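Local structure of alcohol dehydrogenase superfamily protein (Novosphingobium aromaticivorans, 3GAZ) at residues Ala59-Gly73 with Val91-His105. The protein probably works as an NADP-dependent oxidoreductase of the medium-chain alcohol dehydrogenase superfamily, though its substrate is not established. Residues are numbered along the deposited sequence; the frame is centred on the assembly and turned at random.
Sequences AQQPLPAILGMDLAG and VFGLTGGVGGLQGTH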
# COMPACT_ATOMS: atom_id res chain seq x y z
N ALA A 59 3.78 0.61 8.67
CA ALA A 59 2.50 1.07 8.16
C ALA A 59 2.44 1.10 6.63
O ALA A 59 1.36 1.09 6.05
CB ALA A 59 2.18 2.46 8.71
N GLN A 60 3.60 1.14 5.99
CA GLN A 60 3.67 1.16 4.54
C GLN A 60 2.73 2.23 3.97
O GLN A 60 1.96 1.97 3.05
CB GLN A 60 3.32 -0.22 3.98
CG GLN A 60 4.21 -1.33 4.52
CD GLN A 60 3.88 -2.72 3.98
OE1 GLN A 60 4.37 -3.72 4.49
NE2 GLN A 60 3.05 -2.78 2.95
N GLN A 61 2.82 3.43 4.53
CA GLN A 61 1.99 4.55 4.08
C GLN A 61 2.88 5.74 3.73
O GLN A 61 3.01 6.70 4.50
CB GLN A 61 1.01 4.96 5.19
CG GLN A 61 -0.01 6.02 4.74
CD GLN A 61 -1.18 5.42 3.97
OE1 GLN A 61 -1.05 4.38 3.34
NE2 GLN A 61 -2.33 6.09 4.02
N PRO A 62 3.53 5.69 2.55
CA PRO A 62 4.40 6.80 2.15
C PRO A 62 3.58 8.05 1.82
O PRO A 62 2.40 7.97 1.50
CB PRO A 62 5.13 6.24 0.93
CG PRO A 62 4.09 5.34 0.31
CD PRO A 62 3.51 4.63 1.53
N LEU A 63 4.23 9.21 1.91
CA LEU A 63 3.59 10.49 1.63
C LEU A 63 3.93 10.92 0.20
O LEU A 63 4.92 10.47 -0.36
CB LEU A 63 4.08 11.53 2.63
CG LEU A 63 3.97 11.12 4.10
CD1 LEU A 63 4.62 12.17 4.99
CD2 LEU A 63 2.51 10.92 4.47
N PRO A 64 3.12 11.80 -0.39
CA PRO A 64 1.92 12.42 0.19
C PRO A 64 0.80 11.40 0.37
O PRO A 64 0.75 10.39 -0.32
CB PRO A 64 1.56 13.49 -0.83
CG PRO A 64 1.95 12.83 -2.12
CD PRO A 64 3.31 12.26 -1.78
N ALA A 65 -0.10 11.68 1.31
CA ALA A 65 -1.21 10.77 1.55
C ALA A 65 -2.25 11.33 2.50
O ALA A 65 -1.99 12.27 3.25
CB ALA A 65 -0.67 9.43 2.09
N ILE A 66 -3.44 10.75 2.44
CA ILE A 66 -4.53 11.12 3.32
C ILE A 66 -4.43 10.11 4.45
O ILE A 66 -4.46 8.90 4.21
CB ILE A 66 -5.89 10.97 2.61
CG1 ILE A 66 -5.99 12.01 1.48
CG2 ILE A 66 -7.02 11.14 3.60
CD1 ILE A 66 -7.14 11.78 0.51
N LEU A 67 -4.28 10.60 5.68
CA LEU A 67 -4.14 9.71 6.83
C LEU A 67 -5.45 9.48 7.58
O LEU A 67 -6.50 10.00 7.19
CB LEU A 67 -3.06 10.26 7.77
CG LEU A 67 -1.75 10.64 7.06
CD1 LEU A 67 -0.68 10.99 8.09
CD2 LEU A 67 -1.30 9.48 6.18
N GLY A 68 -5.40 8.70 8.66
CA GLY A 68 -6.59 8.39 9.43
C GLY A 68 -7.01 6.97 9.09
O GLY A 68 -7.16 6.65 7.91
N MSE A 69 -7.20 6.13 10.09
CA MSE A 69 -7.54 4.73 9.86
C MSE A 69 -8.99 4.33 10.17
O MSE A 69 -9.54 3.44 9.51
CB MSE A 69 -6.58 3.84 10.67
CG MSE A 69 -5.11 4.18 10.48
SE MSE A 69 -4.00 3.26 11.60
CE MSE A 69 -3.83 4.33 12.85
N ASP A 70 -9.59 4.97 11.17
CA ASP A 70 -10.96 4.66 11.58
C ASP A 70 -12.00 5.65 11.05
O ASP A 70 -11.72 6.84 10.89
CB ASP A 70 -11.08 4.68 13.11
CG ASP A 70 -10.31 3.56 13.79
OD1 ASP A 70 -10.34 2.41 13.29
OD2 ASP A 70 -9.68 3.83 14.85
N LEU A 71 -13.20 5.15 10.78
CA LEU A 71 -14.27 6.02 10.32
C LEU A 71 -15.64 5.60 10.81
O LEU A 71 -15.83 4.49 11.32
CB LEU A 71 -14.29 6.11 8.79
CG LEU A 71 -14.58 4.89 7.92
CD1 LEU A 71 -16.01 4.40 8.12
CD2 LEU A 71 -14.38 5.28 6.45
N ALA A 72 -16.58 6.52 10.67
CA ALA A 72 -17.98 6.30 11.02
C ALA A 72 -18.72 7.25 10.09
O ALA A 72 -18.37 8.42 9.99
CB ALA A 72 -18.24 6.68 12.47
N GLY A 73 -19.71 6.73 9.38
CA GLY A 73 -20.44 7.59 8.46
C GLY A 73 -21.68 6.94 7.90
O GLY A 73 -22.30 6.09 8.54
N VAL A 91 -22.63 3.28 9.05
CA VAL A 91 -21.59 2.27 9.28
C VAL A 91 -20.34 2.81 9.96
O VAL A 91 -20.18 4.02 10.13
CB VAL A 91 -21.14 1.62 7.94
CG1 VAL A 91 -22.32 0.94 7.25
CG2 VAL A 91 -20.51 2.68 7.04
N PHE A 92 -19.46 1.90 10.37
CA PHE A 92 -18.19 2.27 10.98
C PHE A 92 -17.18 1.16 10.73
O PHE A 92 -17.57 0.02 10.44
CB PHE A 92 -18.35 2.56 12.49
CG PHE A 92 -18.45 1.33 13.38
CD1 PHE A 92 -19.35 0.31 13.10
CD2 PHE A 92 -17.67 1.25 14.54
CE1 PHE A 92 -19.48 -0.79 13.97
CE2 PHE A 92 -17.79 0.16 15.41
CZ PHE A 92 -18.70 -0.86 15.12
N GLY A 93 -15.89 1.48 10.80
CA GLY A 93 -14.89 0.45 10.58
C GLY A 93 -13.46 0.94 10.45
O GLY A 93 -13.20 2.13 10.39
N LEU A 94 -12.54 -0.02 10.42
CA LEU A 94 -11.11 0.23 10.25
C LEU A 94 -10.95 0.02 8.75
O LEU A 94 -11.02 -1.11 8.27
CB LEU A 94 -10.29 -0.81 11.03
CG LEU A 94 -8.79 -0.87 10.76
CD1 LEU A 94 -8.19 0.54 10.80
CD2 LEU A 94 -8.13 -1.78 11.79
N THR A 95 -10.74 1.11 8.02
CA THR A 95 -10.69 1.02 6.57
C THR A 95 -9.45 1.41 5.78
O THR A 95 -9.29 0.98 4.64
CB THR A 95 -11.85 1.82 6.00
OG1 THR A 95 -11.61 3.22 6.25
CG2 THR A 95 -13.17 1.42 6.71
N GLY A 96 -8.57 2.24 6.34
CA GLY A 96 -7.40 2.63 5.57
C GLY A 96 -6.37 3.38 6.38
O GLY A 96 -6.20 3.13 7.57
N GLY A 97 -5.67 4.31 5.73
CA GLY A 97 -4.66 5.08 6.42
C GLY A 97 -3.31 4.39 6.43
O GLY A 97 -2.31 4.96 6.88
N VAL A 98 -3.28 3.15 5.94
CA VAL A 98 -2.05 2.37 5.88
C VAL A 98 -1.97 1.58 4.57
O VAL A 98 -2.96 1.42 3.86
CB VAL A 98 -1.96 1.35 7.03
CG1 VAL A 98 -2.00 2.08 8.37
CG2 VAL A 98 -3.11 0.35 6.92
N GLY A 99 -0.77 1.08 4.25
CA GLY A 99 -0.57 0.29 3.05
C GLY A 99 -1.01 0.93 1.74
O GLY A 99 -1.35 0.23 0.79
N GLY A 100 -1.00 2.26 1.69
CA GLY A 100 -1.40 2.95 0.47
C GLY A 100 -2.90 3.20 0.36
O GLY A 100 -3.35 3.83 -0.60
N LEU A 101 -3.66 2.71 1.32
CA LEU A 101 -5.11 2.90 1.32
C LEU A 101 -5.44 4.33 1.73
O LEU A 101 -4.81 4.87 2.65
CB LEU A 101 -5.78 1.92 2.30
CG LEU A 101 -5.75 0.43 1.92
CD1 LEU A 101 -6.11 -0.41 3.13
CD2 LEU A 101 -6.72 0.17 0.78
N GLN A 102 -6.40 4.95 1.05
CA GLN A 102 -6.78 6.32 1.39
C GLN A 102 -7.19 6.40 2.86
O GLN A 102 -7.93 5.54 3.35
CB GLN A 102 -7.96 6.80 0.54
CG GLN A 102 -8.37 8.22 0.90
CD GLN A 102 -9.79 8.55 0.52
OE1 GLN A 102 -10.14 8.58 -0.66
NE2 GLN A 102 -10.63 8.80 1.52
N GLY A 103 -6.73 7.43 3.55
CA GLY A 103 -7.07 7.61 4.95
C GLY A 103 -8.48 8.13 5.14
O GLY A 103 -9.18 8.41 4.17
N THR A 104 -8.90 8.27 6.39
CA THR A 104 -10.26 8.74 6.65
C THR A 104 -10.40 10.24 6.92
O THR A 104 -11.50 10.70 7.25
CB THR A 104 -10.91 7.94 7.80
OG1 THR A 104 -10.18 8.14 9.02
CG2 THR A 104 -10.92 6.45 7.45
N HIS A 105 -9.31 11.00 6.78
CA HIS A 105 -9.37 12.45 6.96
C HIS A 105 -9.91 12.99 5.63
O HIS A 105 -9.24 13.75 4.93
CB HIS A 105 -7.98 13.05 7.21
CG HIS A 105 -7.32 12.56 8.46
ND1 HIS A 105 -5.98 12.75 8.71
CD2 HIS A 105 -7.82 11.91 9.54
CE1 HIS A 105 -5.67 12.23 9.88
NE2 HIS A 105 -6.77 11.72 10.41
O HOH W 1 -4.31 13.32 6.38
O HOH W 2 -3.11 6.94 8.90
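Gln61 swings its CG opposite the backbone N (chi1 -173°) and then bends at chi2 (81°), which lays the amide across the type I' turn Val98-Leu101. There OE1 takes the N-H of Gly100 at 2.7 Å, nearly head-on to the amide C=O, while NE2 gives an almost straight bond of 3.1 Å to Leu101 O. That carbonyl also accepts from Gly97 N, on the other face of its plane. With only an alanine's methyl at Gln61, Gly100 N-H would probably lose its acceptor here and Leu101 O keep just Gly97 N within the two segments, leaving the turn less firmly tied to 59-73. Thr104 has OG1 tucked between its own N and carbonyl carbon (chi1 63°), which turns the hydroxyl onto Asp70 O (2.7 Å), above the carbonyl plane; its CG2 rests 3.6 Å from Leu71 CB. Leu67 O accepts the N-H of His105 and also sits over one face of its ring; Gly68 CA makes a CH-pi contact with that same face, 3.9 Å from the centroid. NE2 of the ring is hydrogen-bonded to Tyr315 OH. Beyond these loops, Asp70-Gly73 and Val91-Leu94 pair antiparallel within the GroES-like domain. Helix 132-145 packs on Asp70, Phe92 and Leu94, helix 46-52 meets Gln61 and Met69, and strand 7-13 touches Ile66 and Leu67.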